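Local coordinates for putative hydrolase (Bacteroides ovatus, PDB 4HBS), which is of unknown function but adopts a five-bladed beta-propeller fold, probably acting as a hydrolase akin to enzymes of the beta-fructosidase clan, at residues W174-D178 with R188-C192; L222-T227 with L238-S242; L345-E350 with P389-F394. All coordinates share one frame; numbering follows the deposited sequence.

In the fold
Along the chain the three contacts follow one another in series. Interaction 1 pairs the two middle strands, 169-178 and 187-197, of a four-stranded antiparallel blade. Interaction 2 packs the connection out of that blade against strand 236-242 of the next. Their centres are about 12 Å apart, and a salt bridge of 2.9 Å from Arg-188 NH1 to Asp-226 OD1 ties blade to connection. Interaction 3 joins two loops beside the sheet that combines strands from both ends of the chain, as expected where a propeller ring closes. Its centre is about 32 Å from each of the others, so it is structurally separate.

Interaction 1. Residues W174-D178 with R188-C192; sequences WGAVD and RFGTC
Trp-174 and Cys-192 face each other as an antiparallel hydrogen-bonded pair, with Trp-174 N to Cys-192 O at 3.0 Å and Cys-192 N to Trp-174 O at 2.8 Å. Further along, Phe-189 N donates to Ala-176 O at 3.0 Å. Two donors grip Gly-190 O from opposite faces of its plane: Ala-176 N at 2.8 Å and Arg-188 NE at 3.0 Å.

These bonds build the hairpin of strands 169-178 and 187-197 at the middle of a propeller blade. The register slips by one residue at a beta bulge, where Phe-189 and Gly-190 together stand opposite Ala-176.

A bend at chi2 (68°) turns the Arg-188 chain forward along its own strand, toward Thr-191, laying the guanidinium over Gly-175, whose CA sits above one face. NH2 then reaches Thr-191 OG1 at 2.8 Å, while NH1 goes to Asp-226.

Apolar packing occupies the other face of the sheet. The Phe-189 ring takes Ala-176 CB over its face, 3.8 Å from the centroid, and turns its edge to the peptide between Val-177 and Asp-178. His-137 meets the same ring obliquely.

Interaction 2. Residues L222-T227 with L238-S242; sequences LGYGDT and LYTTS
Thr-240 points its side chain into the bend of residues 222-227. Its CB rests against the carbonyl group of Gly-223, 3.4 Å from Gly-223 O. The two branches then part. With chi1 at -161°, OG1 lies opposite the Thr-240 backbone N and comes to 3.0 Å from Gly-223 N. The methyl CG2 takes the other direction and ends over one face of the Tyr-224 ring, 3.8 Å from the centroid and displaced toward the CD1-CE1 rim, a CH-pi contact. The backbone carbonyl of Leu-238 lies at an edge of the same ring, so strand 236-242 borders the tyrosine on two sides.

Within the loop, a type II beta turn runs from Gly-223 to Asp-226, closed by Asp-226 N to Gly-223 O at 3.1 Å. Gly-225 holds the third position with a positive phi of 106°, as is usual in this turn. Its N donates to Tyr-239 O at 3.1 Å. Beyond the turn, Tyr-239 N in turn donates to Thr-227 O at 3.2 Å. At the other end, Leu-222 CD2 packs on Ser-242 CB at 3.7 Å, while Ser-242 OG binds Glu-284.

The segment 222-227 carries the chain from strand 210-218 of one blade into strand 227-230 of the next. Gly-225 makes a backbone bond to Asp-162 on strand 156-165 of the preceding blade, and Thr-227 OG1 bonds to the carbonyl of Pro-298, where strand 298-303 begins. Helix 280-285 packs on Leu-222 and Tyr-224 through Ala-283, and strand 245-251 touches Tyr-224 through Ala-247 and Ala-249.

Interaction 3. Residues L345-E350 with P389-F394; sequences LDKIGE and PGSADF
Lys-347 reaches across to Gly-390 and Phe-394 with the end of its side chain. Its NZ donates to Gly-390 O at 2.7 Å, approaching from well above the carbonyl plane, and also to Ile-348 O at 2.8 Å, almost head-on to that carbonyl. The same ammonium lies over a face of the Phe-394 ring, 3.9 Å from the centroid and 19° off the normal, a cation-pi contact. Bends at chi3 (52°) and chi4 (64°) curl the chain back toward both carbonyls, although the detailed path of the lysine end is doubtful, because CE is modelled too close to Glu-350 O. Nearer the backbone, Lys-347 CG runs past Asp-393 CB at 3.4 Å, the two side chains heading in opposite directions.

Around this lysine the loops pack more simply. Ile-348 CG2 crosses Pro-389 CB at 3.6 Å, Ile-348 O receives a nearly linear CA-H...O contact from Gly-390 CA, and Leu-345 CD1 lies against Asp-393 O at 3.7 Å. This is loop-to-loop packing at a partly exposed site: segment 345-350 belongs to the connection from the blade of strand 333-340 to strand 356-361 of the five-stranded propeller sheet that also takes in strands 24-26 and 38-42, whereas 389-394 links strands 371-377 and 399-403 within that sheet.

A short 3-10 turn at 391-392 fixes the Gly-390 carbonyl, which also accepts Asp-393 N at 2.9 Å from the face opposite to Lys-347 NZ. The carboxylate of Asp-393 turns to Arg-87 and Arg-396, and backbone bonds from Gly-390 to Asn-86 and from Ala-392 to Arg-87 hold the turn against the loop carrying Asn-86 and Arg-87. On the other segment, Leu-345 is placed by a backbone bond to Gln-351 and packs on Tyr-353 and Tyr-398.

Interaction 1. Residues W174-D178 with R188-C192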
ATOM      1  N   TRP A 174       5.049 -11.007  -2.604  1.00 45.39           N
ATOM      2  CA  TRP A 174       3.857 -11.355  -1.862  1.00 44.75           C
ATOM      3  C   TRP A 174       4.342 -11.886  -0.496  1.00 49.53           C
ATOM      4  O   TRP A 174       5.127 -12.833  -0.462  1.00 50.20           O
ATOM      5  CB  TRP A 174       3.049 -12.417  -2.636  1.00 43.88           C
ATOM      6  CG  TRP A 174       2.288 -11.902  -3.818  1.00 44.83           C
ATOM      7  CD1 TRP A 174       2.575 -12.118  -5.129  1.00 48.76           C
ATOM      8  CD2 TRP A 174       1.075 -11.135  -3.790  1.00 43.92           C
ATOM      9  NE1 TRP A 174       1.622 -11.526  -5.929  1.00 48.34           N
ATOM     10  CE2 TRP A 174       0.701 -10.893  -5.129  1.00 48.91           C
ATOM     11  CE3 TRP A 174       0.274 -10.616  -2.763  1.00 44.29           C
ATOM     12  CZ2 TRP A 174      -0.441 -10.136  -5.468  1.00 48.00           C
ATOM     13  CZ3 TRP A 174      -0.868  -9.893  -3.096  1.00 45.46           C
ATOM     14  CH2 TRP A 174      -1.190  -9.621  -4.434  1.00 46.56           C
ATOM     15  N   GLY A 175       3.921 -11.249   0.592  1.00 45.27           N
ATOM     16  CA  GLY A 175       4.325 -11.625   1.941  1.00 45.05           C
ATOM     17  C   GLY A 175       3.478 -12.736   2.514  1.00 48.86           C
ATOM     18  O   GLY A 175       2.259 -12.586   2.587  1.00 48.21           O
ATOM     19  N   ALA A 176       4.115 -13.872   2.912  1.00 45.34           N
ATOM     20  CA  ALA A 176       3.424 -15.045   3.476  1.00 44.51           C
ATOM     21  C   ALA A 176       3.000 -14.756   4.894  1.00 48.70           C
ATOM     22  O   ALA A 176       3.850 -14.396   5.690  1.00 49.81           O
ATOM     23  CB  ALA A 176       4.337 -16.250   3.447  1.00 46.14           C
ATOM     24  N   VAL A 177       1.698 -14.893   5.223  1.00 43.90           N
ATOM     25  CA  VAL A 177       1.171 -14.568   6.561  1.00 42.01           C
ATOM     26  C   VAL A 177       0.510 -15.782   7.211  1.00 46.70           C
ATOM     27  O   VAL A 177      -0.333 -16.413   6.583  1.00 45.54           O
ATOM     28  CB  VAL A 177       0.180 -13.400   6.429  1.00 43.36           C
ATOM     29  CG1 VAL A 177      -0.371 -12.981   7.788  1.00 42.39           C
ATOM     30  CG2 VAL A 177       0.850 -12.225   5.724  1.00 42.87           C
ATOM     31  N   ASP A 178       0.903 -16.104   8.473  1.00 45.44           N
ATOM     32  CA  ASP A 178       0.367 -17.226   9.258  1.00 46.55           C
ATOM     33  C   ASP A 178      -0.640 -16.722  10.306  1.00 51.07           C
ATOM     34  O   ASP A 178      -0.256 -15.972  11.217  1.00 50.90           O
ATOM     35  CB  ASP A 178       1.519 -17.987   9.948  1.00 49.95           C
ATOM     36  CG  ASP A 178       1.127 -19.275  10.650  1.00 64.83           C
ATOM     37  OD1 ASP A 178      -0.091 -19.583  10.705  1.00 65.73           O
ATOM     38  OD2 ASP A 178       2.042 -20.017  11.077  1.00 72.09           O
ATOM     39  N   ARG A 188       4.237 -12.765   9.837  1.00 46.39           N
ATOM     40  CA  ARG A 188       4.995 -12.830   8.576  1.00 45.56           C
ATOM     41  C   ARG A 188       5.983 -13.960   8.686  1.00 51.34           C
ATOM     42  O   ARG A 188       6.694 -14.037   9.691  1.00 53.08           O
ATOM     43  CB  ARG A 188       5.740 -11.504   8.320  1.00 43.23           C
ATOM     44  CG  ARG A 188       6.532 -11.425   7.017  1.00 43.86           C
ATOM     45  CD  ARG A 188       5.622 -11.422   5.813  1.00 45.04           C
ATOM     46  NE  ARG A 188       6.359 -11.288   4.558  1.00 50.48           N
ATOM     47  CZ  ARG A 188       6.699 -10.144   3.970  1.00 59.54           C
ATOM     48  NH1 ARG A 188       6.372  -8.981   4.521  1.00 49.72           N
ATOM     49  NH2 ARG A 188       7.373 -10.154   2.825  1.00 44.52           N
ATOM     50  N   PHE A 189       6.004 -14.872   7.712  1.00 47.76           N
ATOM     51  CA  PHE A 189       6.907 -16.023   7.772  1.00 47.98           C
ATOM     52  C   PHE A 189       7.615 -16.331   6.466  1.00 53.82           C
ATOM     53  O   PHE A 189       8.297 -17.351   6.402  1.00 56.45           O
ATOM     54  CB  PHE A 189       6.128 -17.266   8.249  1.00 49.27           C
ATOM     55  CG  PHE A 189       5.176 -17.918   7.272  1.00 49.36           C
ATOM     56  CD1 PHE A 189       3.860 -17.490   7.170  1.00 51.00           C
ATOM     57  CD2 PHE A 189       5.545 -19.057   6.575  1.00 51.24           C
ATOM     58  CE1 PHE A 189       2.953 -18.157   6.336  1.00 51.04           C
ATOM     59  CE2 PHE A 189       4.644 -19.699   5.719  1.00 53.09           C
ATOM     60  CZ  PHE A 189       3.358 -19.240   5.601  1.00 49.80           C
ATOM     61  N   GLY A 190       7.542 -15.452   5.476  1.00 49.35           N
ATOM     62  CA  GLY A 190       8.208 -15.703   4.206  1.00 49.96           C
ATOM     63  C   GLY A 190       7.743 -14.778   3.118  1.00 53.87           C
ATOM     64  O   GLY A 190       6.855 -13.955   3.348  1.00 52.56           O
ATOM     65  N   THR A 191       8.349 -14.904   1.922  1.00 51.19           N
ATOM     66  CA  THR A 191       8.011 -14.086   0.752  1.00 50.12           C
ATOM     67  C   THR A 191       7.979 -14.945  -0.497  1.00 54.75           C
ATOM     68  O   THR A 191       8.692 -15.949  -0.584  1.00 55.12           O
ATOM     69  CB  THR A 191       9.020 -12.932   0.568  1.00 54.51           C
ATOM     70  OG1 THR A 191       9.051 -12.140   1.757  1.00 57.91           O
ATOM     71  CG2 THR A 191       8.697 -12.048  -0.634  1.00 47.87           C
ATOM     72  N   CYS A 192       7.161 -14.528  -1.472  1.00 50.73           N
ATOM     73  CA  CYS A 192       7.058 -15.167  -2.768  1.00 50.88           C
ATOM     74  C   CYS A 192       7.392 -14.154  -3.810  1.00 52.95           C
ATOM     75  O   CYS A 192       6.909 -13.038  -3.697  1.00 51.84           O
ATOM     76  CB  CYS A 192       5.657 -15.717  -2.972  1.00 50.78           C
ATOM     77  SG  CYS A 192       5.242 -16.070  -4.701  1.00 55.63           S
TER

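Interaction 2. Residues L222-T227 with L238-S242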
ATOM      1  N   LEU A 222      11.215 -10.656   8.752  1.00 52.71           N
ATOM      2  CA  LEU A 222      11.141  -9.239   8.411  1.00 51.87           C
ATOM      3  C   LEU A 222      10.636  -9.101   6.966  1.00 55.03           C
ATOM      4  O   LEU A 222      10.977  -9.917   6.106  1.00 55.34           O
ATOM      5  CB  LEU A 222      12.529  -8.579   8.570  1.00 53.40           C
ATOM      6  CG  LEU A 222      13.202  -8.712   9.952  1.00 59.19           C
ATOM      7  CD1 LEU A 222      14.704  -8.538   9.846  1.00 61.09           C
ATOM      8  CD2 LEU A 222      12.632  -7.713  10.942  1.00 60.34           C
ATOM      9  N   GLY A 223       9.820  -8.086   6.716  1.00 50.14           N
ATOM     10  CA  GLY A 223       9.229  -7.862   5.406  1.00 48.91           C
ATOM     11  C   GLY A 223      10.009  -6.940   4.500  1.00 54.06           C
ATOM     12  O   GLY A 223       9.437  -5.966   4.016  1.00 54.38           O
ATOM     13  N   TYR A 224      11.322  -7.214   4.257  1.00 50.73           N
ATOM     14  CA  TYR A 224      12.130  -6.377   3.353  1.00 50.48           C
ATOM     15  C   TYR A 224      11.485  -6.378   1.988  1.00 57.18           C
ATOM     16  O   TYR A 224      11.244  -7.455   1.439  1.00 58.29           O
ATOM     17  CB  TYR A 224      13.575  -6.866   3.245  1.00 51.54           C
ATOM     18  CG  TYR A 224      14.410  -6.606   4.475  1.00 52.57           C
ATOM     19  CD1 TYR A 224      14.890  -5.334   4.757  1.00 54.45           C
ATOM     20  CD2 TYR A 224      14.804  -7.653   5.309  1.00 53.77           C
ATOM     21  CE1 TYR A 224      15.718  -5.098   5.856  1.00 55.92           C
ATOM     22  CE2 TYR A 224      15.623  -7.428   6.414  1.00 55.33           C
ATOM     23  CZ  TYR A 224      16.069  -6.145   6.693  1.00 61.80           C
ATOM     24  OH  TYR A 224      16.900  -5.898   7.761  1.00 62.86           O
ATOM     25  N   GLY A 225      11.132  -5.195   1.497  1.00 54.54           N
ATOM     26  CA  GLY A 225      10.482  -5.032   0.205  1.00 54.64           C
ATOM     27  C   GLY A 225       9.001  -4.701   0.254  1.00 58.19           C
ATOM     28  O   GLY A 225       8.387  -4.537  -0.809  1.00 57.70           O
ATOM     29  N   ASP A 226       8.397  -4.575   1.479  1.00 54.14           N
ATOM     30  CA  ASP A 226       6.980  -4.177   1.611  1.00 52.35           C
ATOM     31  C   ASP A 226       6.774  -2.833   0.885  1.00 55.15           C
ATOM     32  O   ASP A 226       5.716  -2.602   0.295  1.00 55.44           O
ATOM     33  CB  ASP A 226       6.561  -4.083   3.080  1.00 53.70           C
ATOM     34  CG  ASP A 226       6.371  -5.412   3.791  1.00 66.49           C
ATOM     35  OD1 ASP A 226       6.083  -6.421   3.107  1.00 65.57           O
ATOM     36  OD2 ASP A 226       6.499  -5.442   5.035  1.00 77.07           O
ATOM     37  N   THR A 227       7.807  -1.959   0.947  1.00 49.28           N
ATOM     38  CA  THR A 227       7.943  -0.729   0.178  1.00 47.71           C
ATOM     39  C   THR A 227       9.307  -0.845  -0.509  1.00 50.23           C
ATOM     40  O   THR A 227      10.162  -1.627  -0.067  1.00 49.47           O
ATOM     41  CB  THR A 227       7.784   0.534   1.023  1.00 51.66           C
ATOM     42  OG1 THR A 227       8.945   0.709   1.833  1.00 55.12           O
ATOM     43  CG2 THR A 227       6.524   0.514   1.857  1.00 44.96           C
ATOM     44  N   LEU A 238      14.939  -1.999  -0.532  1.00 48.48           N
ATOM     45  CA  LEU A 238      13.842  -2.762   0.066  1.00 46.30           C
ATOM     46  C   LEU A 238      13.760  -2.411   1.547  1.00 50.74           C
ATOM     47  O   LEU A 238      14.741  -2.623   2.255  1.00 52.94           O
ATOM     48  CB  LEU A 238      14.131  -4.266  -0.111  1.00 46.21           C
ATOM     49  CG  LEU A 238      14.677  -4.706  -1.461  1.00 50.53           C
ATOM     50  CD1 LEU A 238      15.490  -5.956  -1.311  1.00 51.30           C
ATOM     51  CD2 LEU A 238      13.569  -4.892  -2.443  1.00 51.25           C
ATOM     52  N   TYR A 239      12.640  -1.840   2.013  1.00 44.71           N
ATOM     53  CA  TYR A 239      12.506  -1.425   3.412  1.00 44.67           C
ATOM     54  C   TYR A 239      11.559  -2.311   4.189  1.00 50.09           C
ATOM     55  O   TYR A 239      10.732  -3.023   3.613  1.00 49.13           O
ATOM     56  CB  TYR A 239      11.984   0.026   3.517  1.00 44.71           C
ATOM     57  CG  TYR A 239      12.792   1.007   2.724  1.00 46.43           C
ATOM     58  CD1 TYR A 239      12.578   1.172   1.359  1.00 48.40           C
ATOM     59  CD2 TYR A 239      13.834   1.711   3.309  1.00 47.87           C
ATOM     60  CE1 TYR A 239      13.383   2.014   0.597  1.00 49.32           C
ATOM     61  CE2 TYR A 239      14.641   2.564   2.560  1.00 49.60           C
ATOM     62  CZ  TYR A 239      14.410   2.715   1.199  1.00 53.78           C
ATOM     63  OH  TYR A 239      15.197   3.533   0.425  1.00 52.55           O
ATOM     64  N   THR A 240      11.645  -2.206   5.517  1.00 47.95           N
ATOM     65  CA  THR A 240      10.760  -2.903   6.446  1.00 47.73           C
ATOM     66  C   THR A 240      10.841  -2.234   7.786  1.00 53.90           C
ATOM     67  O   THR A 240      11.740  -1.417   8.009  1.00 55.10           O
ATOM     68  CB  THR A 240      11.104  -4.415   6.561  1.00 53.82           C
ATOM     69  OG1 THR A 240       9.968  -5.115   7.115  1.00 55.79           O
ATOM     70  CG2 THR A 240      12.392  -4.688   7.375  1.00 50.01           C
ATOM     71  N   THR A 241       9.901  -2.572   8.674  1.00 50.19           N
ATOM     72  CA  THR A 241       9.908  -2.117  10.048  1.00 50.61           C
ATOM     73  C   THR A 241       9.716  -3.299  10.953  1.00 54.91           C
ATOM     74  O   THR A 241       9.153  -4.317  10.550  1.00 53.11           O
ATOM     75  CB  THR A 241       8.855  -1.031  10.337  1.00 61.26           C
ATOM     76  OG1 THR A 241       7.575  -1.437   9.858  1.00 59.62           O
ATOM     77  CG2 THR A 241       9.239   0.316   9.766  1.00 61.44           C
ATOM     78  N   SER A 242      10.245  -3.174  12.165  1.00 54.23           N
ATOM     79  CA  SER A 242      10.126  -4.144  13.250  1.00 54.89           C
ATOM     80  C   SER A 242      10.067  -3.323  14.536  1.00 59.70           C
ATOM     81  O   SER A 242      11.039  -2.637  14.833  1.00 60.77           O
ATOM     82  CB  SER A 242      11.307  -5.115  13.237  1.00 60.02           C
ATOM     83  OG  SER A 242      11.088  -6.213  14.110  1.00 70.20           O
TER

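Interaction 3. Residues L345-E350 with P389-F394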
ATOM      1  N   LEU A 345     -14.860   9.962   9.193  1.00 43.19           N
ATOM      2  CA  LEU A 345     -14.964   9.636   7.763  1.00 42.92           C
ATOM      3  C   LEU A 345     -16.178  10.301   7.135  1.00 49.66           C
ATOM      4  O   LEU A 345     -17.212  10.397   7.783  1.00 49.37           O
ATOM      5  CB  LEU A 345     -15.083   8.121   7.564  1.00 41.77           C
ATOM      6  CG  LEU A 345     -14.008   7.270   8.177  1.00 44.64           C
ATOM      7  CD1 LEU A 345     -14.317   5.812   7.987  1.00 43.71           C
ATOM      8  CD2 LEU A 345     -12.647   7.613   7.618  1.00 46.70           C
ATOM      9  N   ASP A 346     -16.063  10.743   5.859  1.00 48.74           N
ATOM     10  CA  ASP A 346     -17.183  11.344   5.107  1.00 50.20           C
ATOM     11  C   ASP A 346     -18.038  10.166   4.645  1.00 51.53           C
ATOM     12  O   ASP A 346     -17.808   9.575   3.593  1.00 51.92           O
ATOM     13  CB  ASP A 346     -16.669  12.228   3.952  1.00 53.78           C
ATOM     14  CG  ASP A 346     -15.880  13.466   4.419  1.00 76.43           C
ATOM     15  OD1 ASP A 346     -15.971  13.822   5.642  1.00 77.25           O
ATOM     16  OD2 ASP A 346     -15.204  14.101   3.564  1.00 87.42           O
ATOM     17  N   LYS A 347     -18.969   9.791   5.515  1.00 45.19           N
ATOM     18  CA  LYS A 347     -19.782   8.596   5.469  1.00 43.52           C
ATOM     19  C   LYS A 347     -21.229   8.798   5.868  1.00 47.45           C
ATOM     20  O   LYS A 347     -21.497   9.627   6.739  1.00 49.34           O
ATOM     21  CB  LYS A 347     -19.225   7.697   6.582  1.00 44.36           C
ATOM     22  CG  LYS A 347     -18.488   6.502   6.156  1.00 49.02           C
ATOM     23  CD  LYS A 347     -18.108   5.619   7.338  1.00 45.08           C
ATOM     24  CE  LYS A 347     -19.237   5.248   8.262  1.00 52.14           C
ATOM     25  NZ  LYS A 347     -20.305   4.424   7.666  1.00 61.22           N
ATOM     26  N   ILE A 348     -22.121   7.901   5.426  1.00 40.75           N
ATOM     27  CA  ILE A 348     -23.476   7.836   5.959  1.00 40.19           C
ATOM     28  C   ILE A 348     -23.326   7.112   7.334  1.00 44.20           C
ATOM     29  O   ILE A 348     -22.465   6.251   7.474  1.00 42.64           O
ATOM     30  CB  ILE A 348     -24.439   7.089   4.984  1.00 43.06           C
ATOM     31  CG1 ILE A 348     -24.735   7.939   3.758  1.00 43.72           C
ATOM     32  CG2 ILE A 348     -25.743   6.690   5.685  1.00 43.81           C
ATOM     33  CD1 ILE A 348     -25.208   7.149   2.562  1.00 49.89           C
ATOM     34  N   GLY A 349     -24.132   7.468   8.321  1.00 42.30           N
ATOM     35  CA  GLY A 349     -24.085   6.817   9.629  1.00 41.78           C
ATOM     36  C   GLY A 349     -22.947   7.271  10.523  1.00 46.50           C
ATOM     37  O   GLY A 349     -22.617   8.468  10.556  1.00 47.91           O
ATOM     38  N   GLU A 350     -22.348   6.315  11.282  1.00 41.11           N
ATOM     39  CA  GLU A 350     -21.287   6.631  12.235  1.00 39.80           C
ATOM     40  C   GLU A 350     -19.974   6.947  11.521  1.00 43.61           C
ATOM     41  O   GLU A 350     -19.361   6.057  10.967  1.00 42.85           O
ATOM     42  CB  GLU A 350     -21.086   5.479  13.257  1.00 40.22           C
ATOM     43  CG  GLU A 350     -20.108   5.795  14.388  1.00 45.96           C
ATOM     44  CD  GLU A 350     -20.432   7.059  15.164  1.00 77.56           C
ATOM     45  OE1 GLU A 350     -21.490   7.090  15.839  1.00 67.04           O
ATOM     46  OE2 GLU A 350     -19.668   8.046  15.039  1.00 79.63           O
ATOM     47  N   PRO A 389     -26.989   1.530   6.915  1.00 49.71           N
ATOM     48  CA  PRO A 389     -26.624   2.635   6.014  1.00 49.08           C
ATOM     49  C   PRO A 389     -25.170   3.097   6.208  1.00 51.57           C
ATOM     50  O   PRO A 389     -24.730   3.274   7.343  1.00 50.82           O
ATOM     51  CB  PRO A 389     -27.615   3.732   6.398  1.00 51.77           C
ATOM     52  CG  PRO A 389     -28.784   3.004   6.937  1.00 56.97           C
ATOM     53  CD  PRO A 389     -28.220   1.837   7.669  1.00 51.96           C
ATOM     54  N   GLY A 390     -24.423   3.211   5.108  1.00 46.99           N
ATOM     55  CA  GLY A 390     -23.033   3.653   5.151  1.00 45.23           C
ATOM     56  C   GLY A 390     -22.001   2.633   5.566  1.00 47.57           C
ATOM     57  O   GLY A 390     -20.806   2.917   5.471  1.00 46.68           O
ATOM     58  N   SER A 391     -22.424   1.424   5.984  1.00 44.29           N
ATOM     59  CA  SER A 391     -21.525   0.338   6.405  1.00 42.64           C
ATOM     60  C   SER A 391     -20.467   0.036   5.383  1.00 47.44           C
ATOM     61  O   SER A 391     -19.350  -0.349   5.757  1.00 49.28           O
ATOM     62  CB  SER A 391     -22.321  -0.927   6.691  1.00 44.75           C
ATOM     63  OG  SER A 391     -23.097  -1.309   5.575  1.00 49.56           O
ATOM     64  N   ALA A 392     -20.782   0.235   4.088  1.00 42.56           N
ATOM     65  CA  ALA A 392     -19.821   0.002   3.015  1.00 41.35           C
ATOM     66  C   ALA A 392     -18.522   0.836   3.151  1.00 45.93           C
ATOM     67  O   ALA A 392     -17.461   0.380   2.710  1.00 45.98           O
ATOM     68  CB  ALA A 392     -20.463   0.304   1.664  1.00 42.23           C
ATOM     69  N   ASP A 393     -18.604   2.040   3.770  1.00 41.76           N
ATOM     70  CA  ASP A 393     -17.523   3.022   3.761  1.00 40.52           C
ATOM     71  C   ASP A 393     -16.562   3.084   4.991  1.00 42.19           C
ATOM     72  O   ASP A 393     -15.781   4.040   5.108  1.00 40.77           O
ATOM     73  CB  ASP A 393     -18.144   4.380   3.478  1.00 42.42           C
ATOM     74  CG  ASP A 393     -18.733   4.463   2.086  1.00 45.35           C
ATOM     75  OD1 ASP A 393     -18.039   4.062   1.117  1.00 41.22           O
ATOM     76  OD2 ASP A 393     -19.919   4.835   1.966  1.00 55.17           O
ATOM     77  N   PHE A 394     -16.499   2.027   5.798  1.00 36.85           N
ATOM     78  CA  PHE A 394     -15.488   1.973   6.851  1.00 35.18           C
ATOM     79  C   PHE A 394     -14.226   1.416   6.248  1.00 41.63           C
ATOM     80  O   PHE A 394     -13.134   1.955   6.420  1.00 41.50           O
ATOM     81  CB  PHE A 394     -15.939   1.071   8.012  1.00 36.01           C
ATOM     82  CG  PHE A 394     -16.949   1.699   8.937  1.00 36.54           C
ATOM     83  CD1 PHE A 394     -16.610   2.797   9.719  1.00 38.81           C
ATOM     84  CD2 PHE A 394     -18.211   1.148   9.085  1.00 37.91           C
ATOM     85  CE1 PHE A 394     -17.510   3.319  10.645  1.00 39.90           C
ATOM     86  CE2 PHE A 394     -19.134   1.710   9.967  1.00 41.80           C
ATOM     87  CZ  PHE A 394     -18.777   2.792  10.744  1.00 39.85           C
TER